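Local coordinates for protein UDP-N-acetylglucosamine 2-epimerase (Methanocaldococcus jannaschii, PDB 4NES) that probably catalyses the reversible epimerisation at C-2 that interconverts UDP-N-acetylglucosamine and UDP-N-acetylmannosamine, the activated donor of N-acetylmannosamine residues, at residues Lys110-His115 with Ser140-Ala145; Gly119-Asp124 with Asn132-Asp137; Phe226-Ile231 with Lys329-Val334. All coordinates share one frame; numbering follows the deposited sequence.

Contact 1: residues Lys110-His115 with Ser140-Ala145; sequences KIDVAH and SSYLFA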
loop_
_atom_site.group_PDB
_atom_site.type_symbol
_atom_site.label_atom_id
_atom_site.label_comp_id
_atom_site.label_asym_id
_atom_site.label_seq_id
_atom_site.Cartn_x
_atom_site.Cartn_y
_atom_site.Cartn_z
ATOM N N LYS A 110 3.041 2.902 -13.728
ATOM C CA LYS A 110 4.486 2.896 -13.976
ATOM C C LYS A 110 5.060 4.310 -14.104
ATOM O O LYS A 110 5.992 4.562 -14.876
ATOM C CB LYS A 110 4.850 1.996 -15.161
ATOM C CG LYS A 110 4.280 0.592 -14.996
ATOM C CD LYS A 110 4.795 -0.372 -16.039
ATOM C CE LYS A 110 4.018 -1.676 -15.955
ATOM N NZ LYS A 110 4.708 -2.801 -16.650
ATOM N N ILE A 111 4.491 5.226 -13.325
ATOM C CA ILE A 111 4.977 6.599 -13.231
ATOM C C ILE A 111 5.788 6.718 -11.955
ATOM O O ILE A 111 5.308 6.362 -10.875
ATOM C CB ILE A 111 3.806 7.601 -13.163
ATOM C CG1 ILE A 111 2.986 7.560 -14.454
ATOM C CG2 ILE A 111 4.319 9.026 -12.892
ATOM C CD1 ILE A 111 1.668 8.320 -14.376
ATOM N N ASP A 112 7.016 7.216 -12.062
ATOM C CA ASP A 112 7.882 7.362 -10.890
ATOM C C ASP A 112 7.242 8.227 -9.805
ATOM O O ASP A 112 6.714 9.312 -10.082
ATOM C CB ASP A 112 9.231 7.976 -11.275
ATOM C CG ASP A 112 10.120 7.021 -12.056
ATOM O OD1 ASP A 112 9.754 5.842 -12.238
ATOM O OD2 ASP A 112 11.206 7.464 -12.490
ATOM N N VAL A 113 7.310 7.745 -8.568
ATOM C CA VAL A 113 6.795 8.482 -7.422
ATOM C C VAL A 113 7.940 9.072 -6.604
ATOM O O VAL A 113 8.887 8.361 -6.229
ATOM C CB VAL A 113 5.956 7.560 -6.521
ATOM C CG1 VAL A 113 5.534 8.282 -5.247
ATOM C CG2 VAL A 113 4.743 7.042 -7.293
ATOM N N ALA A 114 7.860 10.372 -6.342
ATOM C CA ALA A 114 8.812 11.034 -5.459
ATOM C C ALA A 114 8.109 11.380 -4.157
ATOM O O ALA A 114 7.137 12.131 -4.153
ATOM C CB ALA A 114 9.350 12.294 -6.115
ATOM N N HIS A 115 8.590 10.812 -3.059
ATOM C CA HIS A 115 7.972 10.994 -1.757
ATOM C C HIS A 115 8.785 11.959 -0.912
ATOM O O HIS A 115 9.911 11.654 -0.501
ATOM C CB HIS A 115 7.840 9.653 -1.031
ATOM C CG HIS A 115 7.025 9.729 0.213
ATOM N ND1 HIS A 115 7.139 8.800 1.231
ATOM C CD2 HIS A 115 6.062 10.596 0.610
ATOM C CE1 HIS A 115 6.297 9.102 2.198
ATOM N NE2 HIS A 115 5.631 10.195 1.848
ATOM N N SER A 140 7.898 4.115 -3.789
ATOM C CA SER A 140 8.527 5.350 -4.257
ATOM C C SER A 140 9.820 5.089 -5.014
ATOM O O SER A 140 10.581 4.193 -4.666
ATOM C CB SER A 140 8.833 6.261 -3.069
ATOM O OG SER A 140 7.642 6.763 -2.505
ATOM N N SER A 141 10.069 5.902 -6.036
ATOM C CA SER A 141 11.323 5.849 -6.774
ATOM C C SER A 141 12.368 6.816 -6.214
ATOM O O SER A 141 13.572 6.579 -6.342
ATOM C CB SER A 141 11.069 6.146 -8.248
ATOM O OG SER A 141 10.364 5.075 -8.848
ATOM N N TYR A 142 11.906 7.894 -5.593
ATOM C CA TYR A 142 12.779 8.832 -4.898
ATOM C C TYR A 142 12.225 8.998 -3.497
ATOM O O TYR A 142 11.036 9.300 -3.326
ATOM C CB TYR A 142 12.790 10.201 -5.584
ATOM C CG TYR A 142 13.238 10.190 -7.021
ATOM C CD1 TYR A 142 12.340 9.903 -8.037
ATOM C CD2 TYR A 142 14.551 10.498 -7.365
ATOM C CE1 TYR A 142 12.735 9.906 -9.353
ATOM C CE2 TYR A 142 14.952 10.499 -8.694
ATOM C CZ TYR A 142 14.036 10.204 -9.676
ATOM O OH TYR A 142 14.413 10.202 -11.001
ATOM N N LEU A 143 13.085 8.827 -2.496
ATOM C CA LEU A 143 12.679 8.937 -1.101
ATOM C C LEU A 143 13.469 10.069 -0.486
ATOM O O LEU A 143 14.674 9.942 -0.252
ATOM C CB LEU A 143 12.926 7.629 -0.357
ATOM C CG LEU A 143 11.971 6.551 -0.872
ATOM C CD1 LEU A 143 12.643 5.614 -1.846
ATOM C CD2 LEU A 143 11.334 5.779 0.263
ATOM N N PHE A 144 12.794 11.190 -0.280
ATOM C CA PHE A 144 13.449 12.377 0.245
ATOM C C PHE A 144 13.305 12.385 1.756
ATOM O O PHE A 144 12.302 12.840 2.300
ATOM C CB PHE A 144 12.870 13.631 -0.414
ATOM C CG PHE A 144 13.128 13.684 -1.888
ATOM C CD1 PHE A 144 14.428 13.799 -2.355
ATOM C CD2 PHE A 144 12.091 13.577 -2.808
ATOM C CE1 PHE A 144 14.695 13.839 -3.713
ATOM C CE2 PHE A 144 12.347 13.624 -4.168
ATOM C CZ PHE A 144 13.651 13.749 -4.624
ATOM N N ALA A 145 14.327 11.855 2.420
ATOM C CA ALA A 145 14.329 11.681 3.865
ATOM C C ALA A 145 14.805 12.955 4.553
ATOM O O ALA A 145 15.710 13.638 4.063
ATOM C CB ALA A 145 15.218 10.502 4.245
HETATM O O HOH W 1 7.743 4.857 -8.003
#

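Contact 2: residues Gly119-Asp124 with Asn132-Asp137; sequences GLRSFD and NRVLTD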
loop_
_atom_site.group_PDB
_atom_site.type_symbol
_atom_site.label_atom_id
_atom_site.label_comp_id
_atom_site.label_asym_id
_atom_site.label_seq_id
_atom_site.Cartn_x
_atom_site.Cartn_y
_atom_site.Cartn_z
ATOM N N GLY A 119 10.361 8.038 5.161
ATOM C CA GLY A 119 11.121 7.290 6.141
ATOM C C GLY A 119 10.808 7.584 7.592
ATOM O O GLY A 119 11.392 6.973 8.484
ATOM N N LEU A 120 9.915 8.534 7.854
ATOM C CA LEU A 120 9.525 8.804 9.236
ATOM C C LEU A 120 8.762 7.592 9.779
ATOM O O LEU A 120 7.932 7.003 9.076
ATOM C CB LEU A 120 8.660 10.057 9.338
ATOM C CG LEU A 120 9.341 11.421 9.190
ATOM C CD1 LEU A 120 9.992 11.590 7.846
ATOM C CD2 LEU A 120 8.315 12.525 9.420
ATOM N N ARG A 121 9.056 7.198 11.016
ATOM C CA ARG A 121 8.363 6.063 11.630
ATOM C C ARG A 121 8.035 6.331 13.091
ATOM O O ARG A 121 8.912 6.712 13.870
ATOM C CB ARG A 121 9.212 4.786 11.538
ATOM C CG ARG A 121 9.563 4.318 10.118
ATOM C CD ARG A 121 8.336 3.741 9.410
ATOM N NE ARG A 121 8.668 3.232 8.082
ATOM C CZ ARG A 121 8.587 3.939 6.960
ATOM N NH1 ARG A 121 8.178 5.205 6.982
ATOM N NH2 ARG A 121 8.917 3.371 5.805
ATOM N N SER A 122 6.778 6.107 13.455
ATOM C CA SER A 122 6.366 6.081 14.857
ATOM C C SER A 122 6.373 4.643 15.375
ATOM O O SER A 122 6.395 4.415 16.586
ATOM C CB SER A 122 4.958 6.642 14.996
ATOM O OG SER A 122 4.031 5.737 14.418
ATOM N N PHE A 123 6.330 3.682 14.451
ATOM C CA PHE A 123 6.209 2.251 14.768
ATOM C C PHE A 123 4.915 1.924 15.499
ATOM O O PHE A 123 4.809 0.919 16.207
ATOM C CB PHE A 123 7.452 1.738 15.499
ATOM C CG PHE A 123 8.717 1.982 14.737
ATOM C CD1 PHE A 123 8.970 1.301 13.557
ATOM C CD2 PHE A 123 9.634 2.919 15.176
ATOM C CE1 PHE A 123 10.130 1.539 12.839
ATOM C CE2 PHE A 123 10.797 3.166 14.463
ATOM C CZ PHE A 123 11.044 2.465 13.293
ATOM N N ASP A 124 3.939 2.797 15.306
ATOM C CA ASP A 124 2.569 2.568 15.710
ATOM C C ASP A 124 1.856 2.266 14.402
ATOM O O ASP A 124 0.948 3.001 14.011
ATOM C CB ASP A 124 2.004 3.855 16.316
ATOM C CG ASP A 124 0.706 3.642 17.074
ATOM O OD1 ASP A 124 0.093 2.560 16.953
ATOM O OD2 ASP A 124 0.301 4.577 17.796
ATOM N N ASN A 132 0.017 4.841 5.801
ATOM C CA ASN A 132 0.164 5.596 4.564
ATOM C C ASN A 132 1.623 5.811 4.205
ATOM O O ASN A 132 2.032 5.655 3.053
ATOM C CB ASN A 132 -0.537 6.948 4.667
ATOM C CG ASN A 132 -2.046 6.829 4.653
ATOM O OD1 ASN A 132 -2.593 5.816 4.207
ATOM N ND2 ASN A 132 -2.734 7.864 5.149
ATOM N N ARG A 133 2.418 6.180 5.198
ATOM C CA ARG A 133 3.807 6.505 4.929
ATOM C C ARG A 133 4.629 5.263 4.595
ATOM O O ARG A 133 5.447 5.303 3.683
ATOM C CB ARG A 133 4.423 7.254 6.107
ATOM C CG ARG A 133 5.660 8.065 5.752
ATOM C CD ARG A 133 6.294 8.713 6.987
ATOM N NE ARG A 133 5.311 9.388 7.835
ATOM C CZ ARG A 133 4.794 8.857 8.943
ATOM N NH1 ARG A 133 5.185 7.655 9.344
ATOM N NH2 ARG A 133 3.894 9.522 9.662
ATOM N N VAL A 134 4.418 4.180 5.331
ATOM C CA VAL A 134 5.135 2.933 5.068
ATOM C C VAL A 134 4.817 2.425 3.660
ATOM O O VAL A 134 5.727 2.122 2.884
ATOM C CB VAL A 134 4.813 1.847 6.112
ATOM C CG1 VAL A 134 5.381 0.490 5.679
ATOM C CG2 VAL A 134 5.358 2.222 7.482
ATOM N N LEU A 135 3.537 2.371 3.315
ATOM C CA LEU A 135 3.149 1.873 2.001
ATOM C C LEU A 135 3.706 2.749 0.886
ATOM O O LEU A 135 4.269 2.258 -0.096
ATOM C CB LEU A 135 1.628 1.773 1.893
ATOM C CG LEU A 135 0.989 0.760 2.844
ATOM C CD1 LEU A 135 -0.492 0.638 2.541
ATOM C CD2 LEU A 135 1.658 -0.598 2.751
ATOM N N THR A 136 3.590 4.064 1.060
ATOM C CA THR A 136 4.092 4.995 0.061
ATOM C C THR A 136 5.598 4.835 -0.127
ATOM O O THR A 136 6.087 4.828 -1.268
ATOM C CB THR A 136 3.759 6.441 0.446
ATOM O OG1 THR A 136 2.336 6.612 0.447
ATOM C CG2 THR A 136 4.362 7.408 -0.550
ATOM N N ASP A 137 6.332 4.706 0.977
ATOM C CA ASP A 137 7.785 4.551 0.881
ATOM C C ASP A 137 8.145 3.329 0.036
ATOM O O ASP A 137 9.110 3.361 -0.720
ATOM C CB ASP A 137 8.435 4.451 2.274
ATOM C CG ASP A 137 8.524 5.791 2.990
ATOM O OD1 ASP A 137 8.454 6.834 2.317
ATOM O OD2 ASP A 137 8.687 5.784 4.230
#

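Contact 3: residues Phe226-Ile231 with Lys329-Val334; sequences FEIIEI and KLIKAV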
loop_
_atom_site.group_PDB
_atom_site.type_symbol
_atom_site.label_atom_id
_atom_site.label_comp_id
_atom_site.label_asym_id
_atom_site.label_seq_id
_atom_site.Cartn_x
_atom_site.Cartn_y
_atom_site.Cartn_z
ATOM N N PHE A 226 -7.129 21.450 31.737
ATOM C CA PHE A 226 -7.759 22.146 32.861
ATOM C C PHE A 226 -6.812 22.206 34.066
ATOM O O PHE A 226 -6.737 23.217 34.766
ATOM C CB PHE A 226 -9.036 21.415 33.272
ATOM C CG PHE A 226 -10.277 21.880 32.562
ATOM C CD1 PHE A 226 -10.369 21.835 31.180
ATOM C CD2 PHE A 226 -11.373 22.324 33.287
ATOM C CE1 PHE A 226 -11.522 22.251 30.534
ATOM C CE2 PHE A 226 -12.527 22.744 32.642
ATOM C CZ PHE A 226 -12.602 22.703 31.266
ATOM N N GLU A 227 -6.083 21.117 34.291
ATOM C CA GLU A 227 -5.186 21.021 35.433
ATOM C C GLU A 227 -3.925 21.879 35.286
ATOM O O GLU A 227 -3.486 22.506 36.255
ATOM C CB GLU A 227 -4.815 19.563 35.667
ATOM C CG GLU A 227 -4.583 19.208 37.107
ATOM C CD GLU A 227 -4.663 17.725 37.328
ATOM O OE1 GLU A 227 -5.790 17.189 37.316
ATOM O OE2 GLU A 227 -3.602 17.096 37.504
ATOM N N ILE A 228 -3.342 21.887 34.084
ATOM C CA ILE A 228 -2.215 22.765 33.760
ATOM C C ILE A 228 -2.544 24.205 34.106
ATOM O O ILE A 228 -1.747 24.917 34.712
ATOM C CB ILE A 228 -1.909 22.745 32.237
ATOM C CG1 ILE A 228 -1.100 21.522 31.844
ATOM C CG2 ILE A 228 -1.158 24.008 31.803
ATOM C CD1 ILE A 228 -0.703 21.563 30.382
ATOM N N ILE A 229 -3.734 24.623 33.689
ATOM C CA ILE A 229 -4.207 25.975 33.896
ATOM C C ILE A 229 -4.253 26.327 35.387
ATOM O O ILE A 229 -3.824 27.402 35.798
ATOM C CB ILE A 229 -5.603 26.134 33.284
ATOM C CG1 ILE A 229 -5.532 25.998 31.759
ATOM C CG2 ILE A 229 -6.222 27.457 33.704
ATOM C CD1 ILE A 229 -6.881 25.808 31.099
ATOM N N GLU A 230 -4.766 25.406 36.192
ATOM C CA GLU A 230 -4.919 25.640 37.623
ATOM C C GLU A 230 -3.586 25.621 38.359
ATOM O O GLU A 230 -3.360 26.411 39.274
ATOM C CB GLU A 230 -5.852 24.585 38.206
ATOM C CG GLU A 230 -7.276 24.714 37.707
ATOM C CD GLU A 230 -8.056 23.424 37.826
ATOM O OE1 GLU A 230 -7.492 22.422 38.318
ATOM O OE2 GLU A 230 -9.236 23.412 37.411
ATOM N N ILE A 231 -2.703 24.715 37.955
ATOM C CA ILE A 231 -1.430 24.537 38.641
ATOM C C ILE A 231 -0.434 25.634 38.281
ATOM O O ILE A 231 0.266 26.156 39.150
ATOM C CB ILE A 231 -0.835 23.142 38.346
ATOM C CG1 ILE A 231 -1.644 22.069 39.079
ATOM C CG2 ILE A 231 0.632 23.067 38.741
ATOM C CD1 ILE A 231 -1.223 20.660 38.749
ATOM N N LYS A 329 2.013 12.958 33.739
ATOM C CA LYS A 329 3.152 13.156 32.848
ATOM C C LYS A 329 3.110 14.561 32.259
ATOM O O LYS A 329 4.146 15.203 32.095
ATOM C CB LYS A 329 3.163 12.125 31.719
ATOM C CG LYS A 329 3.649 10.730 32.118
ATOM C CD LYS A 329 3.841 9.860 30.880
ATOM C CE LYS A 329 4.402 8.484 31.220
ATOM N NZ LYS A 329 3.370 7.572 31.780
ATOM N N LEU A 330 1.907 15.034 31.948
ATOM C CA LEU A 330 1.749 16.377 31.394
ATOM C C LEU A 330 2.166 17.440 32.409
ATOM O O LEU A 330 2.882 18.383 32.079
ATOM C CB LEU A 330 0.309 16.594 30.937
ATOM C CG LEU A 330 -0.057 18.002 30.476
ATOM C CD1 LEU A 330 0.778 18.418 29.277
ATOM C CD2 LEU A 330 -1.541 18.046 30.139
ATOM N N ILE A 331 1.730 17.278 33.655
ATOM C CA ILE A 331 2.081 18.238 34.694
ATOM C C ILE A 331 3.594 18.318 34.901
ATOM O O ILE A 331 4.160 19.413 34.954
ATOM C CB ILE A 331 1.365 17.918 36.029
ATOM C CG1 ILE A 331 -0.146 18.096 35.871
ATOM C CG2 ILE A 331 1.888 18.806 37.149
ATOM C CD1 ILE A 331 -0.555 19.465 35.346
ATOM N N LYS A 332 4.245 17.163 34.998
ATOM C CA LYS A 332 5.692 17.128 35.197
ATOM C C LYS A 332 6.425 17.721 33.996
ATOM O O LYS A 332 7.394 18.468 34.157
ATOM C CB LYS A 332 6.178 15.703 35.444
ATOM C CG LYS A 332 7.695 15.580 35.567
ATOM C CD LYS A 332 8.228 16.358 36.767
ATOM C CE LYS A 332 9.716 16.110 36.972
ATOM N NZ LYS A 332 10.187 16.606 38.296
ATOM N N ALA A 333 5.954 17.389 32.799
ATOM C CA ALA A 333 6.555 17.914 31.574
ATOM C C ALA A 333 6.493 19.440 31.481
ATOM O O ALA A 333 7.433 20.072 30.992
ATOM C CB ALA A 333 5.903 17.287 30.362
ATOM N N VAL A 334 5.391 20.032 31.929
ATOM C CA VAL A 334 5.274 21.484 31.917
ATOM C C VAL A 334 6.342 22.105 32.811
ATOM O O VAL A 334 7.000 23.069 32.424
ATOM C CB VAL A 334 3.859 21.950 32.320
ATOM C CG1 VAL A 334 3.827 23.449 32.527
ATOM C CG2 VAL A 334 2.844 21.547 31.260
#

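Contact 1: residues Lys110-His115 with Ser140-Ala145
Ala114 and Tyr142, with CA atoms 4.6 Å apart, pair in the beta-alpha-beta unit of strand 112-116, helix 128-138 and strand 142-145, which belongs to the parallel sheet of the N-terminal Rossmann-like domain of a GT-B fold. The strands run within 3° of parallel. At the tight end, His115 N bonds to Tyr142 O at 2.9 Å almost straight, and Phe144 N answers to His115 O at the same length. Val113 O takes two donors, Tyr142 N and the closer Ser141 N at 2.7 Å.

On the face that carries Ala114, Tyr142 and Phe144, Ala114 and Phe144 pack against helix 353-363. CG of Phe144 stands beside its own backbone N (chi1 -64°), and the ring presents its edge to Ala114, with CE2 3.8 Å from Ala114 CB. An alanine in place of Phe144 would probably lose the ring's contacts with Ala114 CB, Ile357, Ile360 and Leu361 and open a gap beside Ala114. On the other face, Ser140 OG sits 3.3 Å from His115 CB and bonds to Thr136 O, while the His115 ring reaches away from strand 142-145, with ND1 on Asp137 OD1 and NE2 on Gly94 O.

Toward Asp112 the fit slackens. Asp112 and Ser141 are partly exposed, Asp112 OD1 comes no nearer to Ser141 OG than 3.5 Å, and a water bridges the two segments, accepting from Val113 N at 3.0 Å and lying 2.8 Å from Ser141 OG.

Contact 2: residues Gly119-Asp124 with Asn132-Asp137
Near the nucleotide-sugar cleft, where the Arg133 side chain lies about 8 Å from bound UDP-GlcNAc and UDP, Gly119-Arg121 of the loop between strand 112-116 and helix 128-138 is tied to that helix through the carboxylate of Asp137. Arg121 grips Asp137 OD2 end-on in a salt bridge, with NH1 and NH2 each 2.9 Å from it and the two flat groups nearly coplanar. NH2 takes the anti lone pair and NH1 comes nearly along the C-O bond. Gly119 N adds a third bond to OD2 at 3.0 Å from the syn side, 30° out of the carboxylate plane; OD1 bonds to His115 ND1. A bend at chi2 (-72°) starts the arginine chain back toward the helix, and Val134 CG2 lies over one guanidinium face, 3.5 Å from Arg121 NE. Leu120 O is shared: Arg121 NH1 bonds to it at 2.8 Å from above the carbonyl plane, and Arg133 NH1 makes a weak bond of the same length. Leu120 CB covers a face of the Arg133 guanidinium.

The two arginine NH1 atoms are 4.5 Å apart, and the nearby acids, Asp137 and Glu157 for Arg121, Asp95 and Glu130 for Arg133, probably offset that repulsion.

Contact 3: residues Phe226-Ile231 with Lys329-Val334
Ile228 and Ile331 differ in chi2, which sends their tips to different partners: in Ile228 (anti, -175°) CD1 runs out to Leu330 and Val334; in Ile331 (-55°) CD1 folds toward the other helix, 3.9 Å from Ile228 N. The extended Ile228 CD1 runs across the end of Leu330 at about a right angle, 3.6 Å from Leu330 CG and just as near to both leucine methyls. Val334 CG2, one turn further on, touches the same Ile228 CD1 at 3.7 Å.

These helices, 215-232 and 327-338, lie side by side on one face of the six-stranded parallel sheet in the C-terminal Rossmann-like domain of the GT-B fold. Their segment axes pass 10.0 Å apart at a crossing angle of -41°. The buried layer next to the sheet rests on the strands: Ile228 and Val334 both touch Phe202, Ile228 also packs on Leu285, and Leu330 reaches Ile303.

Further from the sheet the contact becomes a surface seam. Ile231, which is exposed, and the partly exposed Ile331 reach tip to tip, their CD1 atoms 3.7 Å apart. Glu227 crosses Ile331 at about a right angle, its OE2 4.0 Å from Ile331 CG1, while its OE1 forms a salt bridge with Lys327 at the start of helix 327-338. Ile331 O accepts a hydrogen bond from Tyr232 OH.

Contacts 1 and 2 are buried and belong to the same beta-alpha-beta unit: 110-115 and 140-145 include its two strands, while 119-124 and 132-137 come from the linking loop and helix. They meet directly, since Asp137, which holds the loop with OD2 in contact 2, uses OD1 for His115 of contact 1. Their chemistry differs, with backbone bonds dominating between strands and charged groups between loop and helix, closer to the bound nucleotides. Contact 3 lies about 43 Å from contact 1, centre to centre, in the other Rossmann-like domain. There, two helices on one face of the sheet join by aliphatic packing without a hydrogen bond, buried next to the strands and partly exposed further out.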